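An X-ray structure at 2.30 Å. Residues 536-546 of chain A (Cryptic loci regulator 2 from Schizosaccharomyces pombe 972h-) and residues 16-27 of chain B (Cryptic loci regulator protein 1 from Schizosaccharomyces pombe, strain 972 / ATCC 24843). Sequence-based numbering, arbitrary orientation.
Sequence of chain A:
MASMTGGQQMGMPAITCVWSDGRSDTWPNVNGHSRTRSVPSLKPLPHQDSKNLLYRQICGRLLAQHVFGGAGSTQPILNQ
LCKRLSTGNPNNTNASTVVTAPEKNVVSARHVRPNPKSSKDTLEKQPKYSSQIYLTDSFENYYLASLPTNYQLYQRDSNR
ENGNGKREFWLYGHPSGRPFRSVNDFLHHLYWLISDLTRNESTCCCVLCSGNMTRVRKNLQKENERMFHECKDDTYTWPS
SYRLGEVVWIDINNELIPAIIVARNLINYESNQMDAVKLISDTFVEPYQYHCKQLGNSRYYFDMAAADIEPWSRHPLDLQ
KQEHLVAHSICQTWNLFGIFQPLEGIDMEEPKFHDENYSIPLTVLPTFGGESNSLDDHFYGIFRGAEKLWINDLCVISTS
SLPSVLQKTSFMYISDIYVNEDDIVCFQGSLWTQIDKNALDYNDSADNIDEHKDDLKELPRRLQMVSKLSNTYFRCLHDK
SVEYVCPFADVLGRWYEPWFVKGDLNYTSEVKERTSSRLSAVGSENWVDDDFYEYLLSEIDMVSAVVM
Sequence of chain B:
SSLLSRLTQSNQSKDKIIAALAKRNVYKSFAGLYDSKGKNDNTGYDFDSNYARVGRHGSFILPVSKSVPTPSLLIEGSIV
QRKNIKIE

Chain A (536-546) LLSEIDMVSAV
Chain B 16-27: KIIAALAKRNVY

Chain A enters in a helix begun earlier; Leu A536 to Glu A539 have regular helical phi/psi, Ile A540 departs to about -112°/6°, and 541-543 return to helical phi/psi without the regular bonds. Ser A544 and Ala A545 are then extended (psi near 155°). Chain B enters already helical and stays so to about Lys B23. The two helix axes run in broadly the same direction, 43° apart, and approach to 10.3 Å. Leu A537 CA lies 6.3 Å from Leu B21 CA, and Val A546 CA lies 4.7 Å from Arg B24 CA. Between them 565 Å² is buried, both sides summed.

Leu A536 (chi1 t, chi2 t) is buried and points toward chain B. Its CD2 lies 4.1 Å from Leu B21 CD2 and its CD1 4.0 Å from Val B26 CG1, so its branched end reaches both the helix and the loop that follows it. Leu A537 (t, p) covers more: its CD2 is 3.7 Å from both Ile B17 CG2 and Ala B20 CB, while its CB is 3.8 Å from Leu B21 CD2. The short side chain of Ala B20 lets the leucine come close to the helix, and Leu B21 (m, t), whose CA-to-CB bond points sideways, brings its end nearer to chain A. Ser A538 points away and Glu A539 is out of reach; both are exposed.

Ile A540 (p, t) extends the apolar patch. Its CD1 is 4.3 Å from both Leu B21 CD2 and Val B26 CG2, and 4.0 Å from the aliphatic CG of Arg B24.

Here the contact turns polar. Asp A541 (chi1 t) has its CA-to-CB bond directed away, yet its carboxylate comes nearer: OD1 forms a salt bridge with Arg B24 NH1 at 2.9 Å. The same NH1 donates a hydrogen bond to Asp A541 O at 2.7 Å. Arg B24 (m, p, t) also ties back to its own helix, NH2 donating to Ala B20 O at 3.2 Å, which helps to hold the guanidinium in place.

Met A542 and Val A543 make no contact. Ser A544 (p), small and buried, turns toward chain B; its OG donates to Ile A540 O at 2.9 Å and accepts a weak bond from Arg B24 NE at 3.5 Å, although its exact position is less sure.

Ala A545 O receives a CA-H...O contact from Arg B24 CA at 3.6 Å, and Val A546 CA makes another with Lys B23 O at 3.2 Å. Val A546 (t) rests its CG1 4.2 Å from Lys B23 CB, while the end of that lysine leads away.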

# COMPACT_ATOMS: atom_id res chain seq x y z
N LEU A 536 -21.38 -5.00 -7.31
CA LEU A 536 -20.05 -5.58 -7.39
C LEU A 536 -19.99 -6.91 -6.65
O LEU A 536 -19.52 -7.92 -7.19
CB LEU A 536 -19.02 -4.60 -6.81
CG LEU A 536 -17.56 -4.76 -7.27
CD1 LEU A 536 -16.72 -3.62 -6.73
CD2 LEU A 536 -16.97 -6.09 -6.84
N LEU A 537 -20.46 -6.93 -5.42
CA LEU A 537 -20.43 -8.14 -4.62
C LEU A 537 -21.08 -9.30 -5.35
O LEU A 537 -20.59 -10.43 -5.29
CB LEU A 537 -21.11 -7.92 -3.28
CG LEU A 537 -21.05 -9.15 -2.38
CD1 LEU A 537 -19.64 -9.70 -2.36
CD2 LEU A 537 -21.52 -8.82 -0.98
N SER A 538 -22.18 -9.03 -6.03
CA SER A 538 -22.89 -10.07 -6.75
C SER A 538 -22.12 -10.50 -7.97
O SER A 538 -22.17 -11.66 -8.37
CB SER A 538 -24.26 -9.58 -7.18
OG SER A 538 -25.10 -9.38 -6.06
N GLU A 539 -21.41 -9.56 -8.57
CA GLU A 539 -20.66 -9.86 -9.79
C GLU A 539 -19.43 -10.73 -9.50
O GLU A 539 -19.06 -11.56 -10.34
CB GLU A 539 -20.23 -8.56 -10.47
CG GLU A 539 -19.79 -8.73 -11.91
CD GLU A 539 -20.96 -8.81 -12.88
OE1 GLU A 539 -22.10 -8.52 -12.47
OE2 GLU A 539 -20.73 -9.16 -14.06
N ILE A 540 -18.80 -10.55 -8.34
CA ILE A 540 -17.55 -11.23 -8.02
C ILE A 540 -17.72 -12.25 -6.90
O ILE A 540 -16.73 -12.82 -6.43
CB ILE A 540 -16.45 -10.22 -7.65
CG1 ILE A 540 -16.72 -9.56 -6.28
CG2 ILE A 540 -16.33 -9.14 -8.72
CD1 ILE A 540 -15.54 -8.81 -5.72
N ASP A 541 -18.95 -12.50 -6.45
CA ASP A 541 -19.17 -13.30 -5.25
C ASP A 541 -18.44 -14.63 -5.32
O ASP A 541 -17.87 -15.10 -4.32
CB ASP A 541 -20.66 -13.52 -5.02
CG ASP A 541 -21.00 -13.84 -3.58
OD1 ASP A 541 -20.19 -14.52 -2.91
OD2 ASP A 541 -22.08 -13.43 -3.11
N MET A 542 -18.44 -15.27 -6.49
CA MET A 542 -17.84 -16.59 -6.63
C MET A 542 -16.40 -16.53 -7.14
O MET A 542 -15.56 -17.33 -6.70
CB MET A 542 -18.67 -17.45 -7.59
CG MET A 542 -20.19 -17.34 -7.41
SD MET A 542 -20.76 -17.57 -5.72
CE MET A 542 -19.98 -19.12 -5.29
N VAL A 543 -16.10 -15.60 -8.03
CA VAL A 543 -14.87 -15.69 -8.81
C VAL A 543 -13.68 -15.14 -8.02
O VAL A 543 -12.59 -15.72 -8.04
CB VAL A 543 -15.04 -14.96 -10.15
CG1 VAL A 543 -13.80 -15.11 -11.02
CG2 VAL A 543 -16.29 -15.48 -10.88
N SER A 544 -13.88 -14.03 -7.31
CA SER A 544 -12.75 -13.26 -6.80
C SER A 544 -11.96 -14.04 -5.75
O SER A 544 -12.48 -14.93 -5.07
CB SER A 544 -13.25 -11.94 -6.20
OG SER A 544 -14.19 -12.18 -5.17
N ALA A 545 -10.68 -13.69 -5.64
CA ALA A 545 -9.84 -14.21 -4.57
C ALA A 545 -10.29 -13.65 -3.22
O ALA A 545 -10.94 -12.60 -3.14
CB ALA A 545 -8.37 -13.86 -4.82
N VAL A 546 -9.94 -14.36 -2.16
CA VAL A 546 -10.35 -14.01 -0.81
C VAL A 546 -9.11 -13.74 0.03
O VAL A 546 -8.10 -14.44 -0.10
CB VAL A 546 -11.22 -15.13 -0.18
CG1 VAL A 546 -11.48 -14.85 1.30
CG2 VAL A 546 -12.53 -15.25 -0.94
N LYS B 16 -23.07 -5.78 5.90
CA LYS B 16 -22.70 -7.14 5.53
C LYS B 16 -22.08 -7.19 4.14
O LYS B 16 -21.16 -7.98 3.90
CB LYS B 16 -23.93 -8.05 5.61
CG LYS B 16 -24.51 -8.17 7.01
CD LYS B 16 -25.62 -9.21 7.07
CE LYS B 16 -26.19 -9.32 8.47
NZ LYS B 16 -27.23 -10.38 8.58
N ILE B 17 -22.57 -6.37 3.21
CA ILE B 17 -21.96 -6.30 1.88
C ILE B 17 -20.52 -5.82 2.00
O ILE B 17 -19.59 -6.46 1.50
CB ILE B 17 -22.79 -5.38 0.96
CG1 ILE B 17 -24.21 -5.93 0.80
CG2 ILE B 17 -22.11 -5.23 -0.40
CD1 ILE B 17 -25.14 -5.02 0.02
N ILE B 18 -20.32 -4.67 2.66
CA ILE B 18 -18.98 -4.12 2.84
C ILE B 18 -18.06 -5.16 3.47
O ILE B 18 -16.93 -5.37 3.01
CB ILE B 18 -19.04 -2.83 3.68
CG1 ILE B 18 -19.63 -1.70 2.84
CG2 ILE B 18 -17.66 -2.45 4.22
CD1 ILE B 18 -20.03 -0.48 3.65
N ALA B 19 -18.53 -5.82 4.53
CA ALA B 19 -17.71 -6.83 5.19
C ALA B 19 -17.34 -7.95 4.24
O ALA B 19 -16.23 -8.49 4.31
CB ALA B 19 -18.45 -7.38 6.41
N ALA B 20 -18.25 -8.32 3.34
CA ALA B 20 -17.96 -9.39 2.39
C ALA B 20 -16.98 -8.93 1.31
O ALA B 20 -16.10 -9.69 0.90
CB ALA B 20 -19.26 -9.89 1.75
N LEU B 21 -17.12 -7.68 0.86
CA LEU B 21 -16.16 -7.14 -0.11
C LEU B 21 -14.77 -7.02 0.50
O LEU B 21 -13.77 -7.15 -0.22
CB LEU B 21 -16.63 -5.78 -0.61
CG LEU B 21 -17.89 -5.78 -1.48
CD1 LEU B 21 -18.37 -4.36 -1.71
CD2 LEU B 21 -17.63 -6.47 -2.82
N ALA B 22 -14.68 -6.78 1.81
CA ALA B 22 -13.38 -6.67 2.46
C ALA B 22 -12.64 -8.00 2.45
O ALA B 22 -11.40 -8.01 2.34
CB ALA B 22 -13.54 -6.16 3.89
N LYS B 23 -13.35 -9.12 2.56
CA LYS B 23 -12.72 -10.42 2.36
C LYS B 23 -12.13 -10.54 0.96
O LYS B 23 -11.21 -11.33 0.75
CB LYS B 23 -13.73 -11.55 2.59
CG LYS B 23 -14.32 -11.58 3.99
CD LYS B 23 -15.02 -12.91 4.26
CE LYS B 23 -15.48 -13.02 5.71
NZ LYS B 23 -15.88 -14.41 6.06
N ARG B 24 -12.65 -9.77 0.00
CA ARG B 24 -12.14 -9.74 -1.36
C ARG B 24 -11.14 -8.61 -1.59
O ARG B 24 -10.79 -8.33 -2.74
CB ARG B 24 -13.30 -9.59 -2.35
CG ARG B 24 -13.99 -10.89 -2.71
CD ARG B 24 -14.82 -11.45 -1.57
NE ARG B 24 -15.76 -12.46 -2.06
CZ ARG B 24 -16.72 -13.01 -1.33
NH1 ARG B 24 -17.52 -13.92 -1.87
NH2 ARG B 24 -16.89 -12.66 -0.06
N ASN B 25 -10.66 -7.97 -0.52
CA ASN B 25 -9.75 -6.84 -0.64
C ASN B 25 -10.36 -5.73 -1.49
O ASN B 25 -9.67 -5.09 -2.29
CB ASN B 25 -8.40 -7.27 -1.21
CG ASN B 25 -7.27 -6.38 -0.74
OD1 ASN B 25 -7.14 -6.12 0.46
ND2 ASN B 25 -6.46 -5.89 -1.67
N VAL B 26 -11.65 -5.49 -1.31
CA VAL B 26 -12.37 -4.42 -2.01
C VAL B 26 -12.92 -3.47 -0.96
O VAL B 26 -13.52 -3.92 0.03
CB VAL B 26 -13.49 -4.97 -2.91
CG1 VAL B 26 -14.33 -3.84 -3.47
CG2 VAL B 26 -12.89 -5.80 -4.04
N TYR B 27 -12.72 -2.18 -1.17
CA TYR B 27 -13.12 -1.16 -0.22
C TYR B 27 -13.65 0.06 -0.97
O TYR B 27 -13.30 0.29 -2.12
CB TYR B 27 -11.94 -0.73 0.68
CG TYR B 27 -11.40 -1.84 1.55
CD1 TYR B 27 -10.46 -2.74 1.06
CD2 TYR B 27 -11.82 -1.97 2.87
CE1 TYR B 27 -9.96 -3.76 1.86
CE2 TYR B 27 -11.32 -2.98 3.67
CZ TYR B 27 -10.40 -3.87 3.17
OH TYR B 27 -9.90 -4.87 3.97